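Local coordinates for protein tissue factor pathway inhibitor 2 (Homo sapiens, PDB 1ZR0) that inhibits trypsin, plasmin and factor VIIa/tissue factor, and factor Xa weakly, seen here as its first Kunitz domain, at residues L10-Y15 against E43-N48. Residues are numbered along the deposited sequence; the frame is centred on the assembly and turned at random.
Sequences LLPLDY and EGNANN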
loop_
_atom_site.group_PDB
_atom_site.type_symbol
_atom_site.label_atom_id
_atom_site.label_comp_id
_atom_site.label_asym_id
_atom_site.label_seq_id
_atom_site.Cartn_x
_atom_site.Cartn_y
_atom_site.Cartn_z
ATOM N N LEU B 10 -14.257 -22.376 7.444
ATOM C CA LEU B 10 -13.645 -23.372 6.565
ATOM C C LEU B 10 -13.205 -22.781 5.261
ATOM O O LEU B 10 -12.727 -23.534 4.333
ATOM C CB LEU B 10 -14.598 -24.571 6.341
ATOM C CG LEU B 10 -14.833 -25.405 7.639
ATOM C CD1 LEU B 10 -15.697 -26.659 7.381
ATOM C CD2 LEU B 10 -13.613 -25.782 8.326
ATOM N N LEU B 11 -13.279 -21.487 5.136
ATOM C CA LEU B 11 -12.854 -20.822 3.882
ATOM C C LEU B 11 -11.332 -20.668 3.910
ATOM O O LEU B 11 -10.741 -20.595 4.926
ATOM C CB LEU B 11 -13.521 -19.467 3.710
ATOM C CG LEU B 11 -15.010 -19.147 3.509
ATOM C CD1 LEU B 11 -15.403 -17.742 3.975
ATOM C CD2 LEU B 11 -15.493 -19.381 2.063
ATOM N N PRO B 12 -10.692 -20.707 2.739
ATOM C CA PRO B 12 -9.237 -20.547 2.700
ATOM C C PRO B 12 -8.959 -19.098 2.909
ATOM O O PRO B 12 -9.795 -18.257 2.617
ATOM C CB PRO B 12 -8.848 -20.949 1.255
ATOM C CG PRO B 12 -9.991 -20.573 0.438
ATOM C CD PRO B 12 -11.287 -20.776 1.405
ATOM N N LEU B 13 -7.821 -18.844 3.478
ATOM C CA LEU B 13 -7.286 -17.551 3.564
ATOM C C LEU B 13 -7.366 -16.885 2.186
ATOM O O LEU B 13 -6.946 -17.477 1.167
ATOM C CB LEU B 13 -5.817 -17.828 3.890
ATOM C CG LEU B 13 -4.957 -16.914 4.543
ATOM C CD1 LEU B 13 -5.868 -16.493 5.669
ATOM C CD2 LEU B 13 -3.711 -17.692 4.925
ATOM N N ASP B 14 -7.700 -15.592 2.199
ATOM C CA ASP B 14 -7.679 -14.736 1.026
ATOM C C ASP B 14 -7.080 -13.383 1.351
ATOM O O ASP B 14 -7.642 -12.609 2.113
ATOM C CB ASP B 14 -9.129 -14.536 0.488
ATOM C CG ASP B 14 -9.193 -13.849 -0.866
ATOM O OD1 ASP B 14 -8.181 -13.314 -1.302
ATOM O OD2 ASP B 14 -10.212 -13.766 -1.612
ATOM N N TYR B 15 -5.867 -13.148 0.852
ATOM C CA TYR B 15 -5.157 -11.878 1.075
ATOM C C TYR B 15 -5.850 -10.721 0.387
ATOM O O TYR B 15 -5.712 -9.570 0.784
ATOM C CB TYR B 15 -3.686 -11.937 0.463
ATOM C CG TYR B 15 -2.731 -12.976 0.850
ATOM C CD1 TYR B 15 -2.603 -13.381 2.173
ATOM C CD2 TYR B 15 -1.825 -13.490 -0.084
ATOM C CE1 TYR B 15 -1.650 -14.336 2.532
ATOM C CE2 TYR B 15 -0.861 -14.416 0.279
ATOM C CZ TYR B 15 -0.786 -14.843 1.565
ATOM O OH TYR B 15 0.160 -15.763 1.927
ATOM N N GLU B 43 -11.509 -6.456 0.295
ATOM C CA GLU B 43 -12.118 -7.650 -0.237
ATOM C C GLU B 43 -11.684 -8.852 0.608
ATOM O O GLU B 43 -11.740 -8.795 1.821
ATOM C CB GLU B 43 -11.830 -7.846 -1.715
ATOM C CG GLU B 43 -12.094 -6.635 -2.552
ATOM C CD GLU B 43 -11.982 -6.832 -4.066
ATOM O OE1 GLU B 43 -11.776 -7.974 -4.586
ATOM O OE2 GLU B 43 -12.095 -5.772 -4.760
ATOM N N GLY B 44 -11.273 -9.930 -0.017
ATOM C CA GLY B 44 -11.063 -11.188 0.695
ATOM C C GLY B 44 -12.356 -11.887 1.039
ATOM O O GLY B 44 -13.327 -11.841 0.225
ATOM N N ASN B 45 -12.347 -12.571 2.170
ATOM C CA ASN B 45 -13.527 -13.271 2.642
ATOM C C ASN B 45 -13.763 -13.155 4.109
ATOM O O ASN B 45 -13.039 -12.441 4.848
ATOM C CB ASN B 45 -13.446 -14.733 2.132
ATOM C CG ASN B 45 -12.406 -15.501 2.746
ATOM O OD1 ASN B 45 -12.135 -15.398 3.967
ATOM N ND2 ASN B 45 -11.824 -16.403 1.967
ATOM N N ALA B 46 -14.814 -13.852 4.588
ATOM C CA ALA B 46 -15.162 -13.738 6.021
ATOM C C ALA B 46 -14.295 -14.410 7.048
ATOM O O ALA B 46 -14.410 -14.097 8.230
ATOM C CB ALA B 46 -16.607 -14.215 6.230
ATOM N N ASN B 47 -13.383 -15.275 6.595
ATOM C CA ASN B 47 -12.418 -15.899 7.476
ATOM C C ASN B 47 -11.234 -14.970 7.750
ATOM O O ASN B 47 -10.155 -15.181 7.250
ATOM C CB ASN B 47 -11.976 -17.237 6.960
ATOM C CG ASN B 47 -11.259 -18.078 7.979
ATOM O OD1 ASN B 47 -11.200 -17.778 9.154
ATOM N ND2 ASN B 47 -10.765 -19.238 7.520
ATOM N N ASN B 48 -11.512 -13.918 8.479
ATOM C CA ASN B 48 -10.671 -12.718 8.542
ATOM C C ASN B 48 -11.127 -11.926 9.774
ATOM O O ASN B 48 -12.229 -11.332 9.806
ATOM C CB ASN B 48 -10.801 -11.894 7.266
ATOM C CG ASN B 48 -9.841 -10.709 7.269
ATOM O OD1 ASN B 48 -9.430 -10.256 8.340
ATOM N ND2 ASN B 48 -9.563 -10.184 6.100
HETATM O O HOH W 1 -9.802 -12.311 3.775
HETATM O O HOH W 2 -9.587 -14.979 4.614
HETATM O O HOH W 3 -10.790 -11.014 -2.676
HETATM O O HOH W 4 -12.165 -15.399 -1.079
#
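Asn45 and Asn47 reach from the 43-48 loop to successive carbonyls of the 10-15 loop. Asn45 ND2 gives a nearly straight bond to Pro12 O (2.8 Å). ND2 meets the carbonyl head-on, and Pro12 O lies in the plane of the Asn45 amide. Asn45 CG stands between the backbone N and the carbonyl carbon (chi1 69°). This sets the amide over its own loop, and the amide's turn then faces OD1 to Asn47 N at 2.9 Å, an Asx turn. Asn47 has CG anti to its backbone N (chi1 -165°) and sends ND2 to Leu11 O, also at 2.9 Å. This donor comes in bent at the carbonyl, tilted 27° from its plane. Asn47 OD1 accepts Tyr27 N of strand 22-28.

Leu11 and Asn45 run past each other in opposite directions. Leu11 CD1 lies 3.9 Å from Asn45 CG and also touches the Ala46 backbone. At the other end, the Asp14 carboxylate rests against Gly44 CA, with OD2 3.6 Å from it. Asp14 OD1 accepts Gly16 N, while OD2 takes two waters, which lead to Gly44 N and Asn45 ND2. Another water joins Asp14 N to Asn45 OD1 and Asn47 O, and a fourth links Asp14 O to Asn45 N and Asn48 ND2.

Amide bonds and bridging waters thus work alongside Leu11 packing in this Kunitz domain. Both amide ends of buried Asn47 are bonded, which fixes its rotation and ties both loops to the sheet.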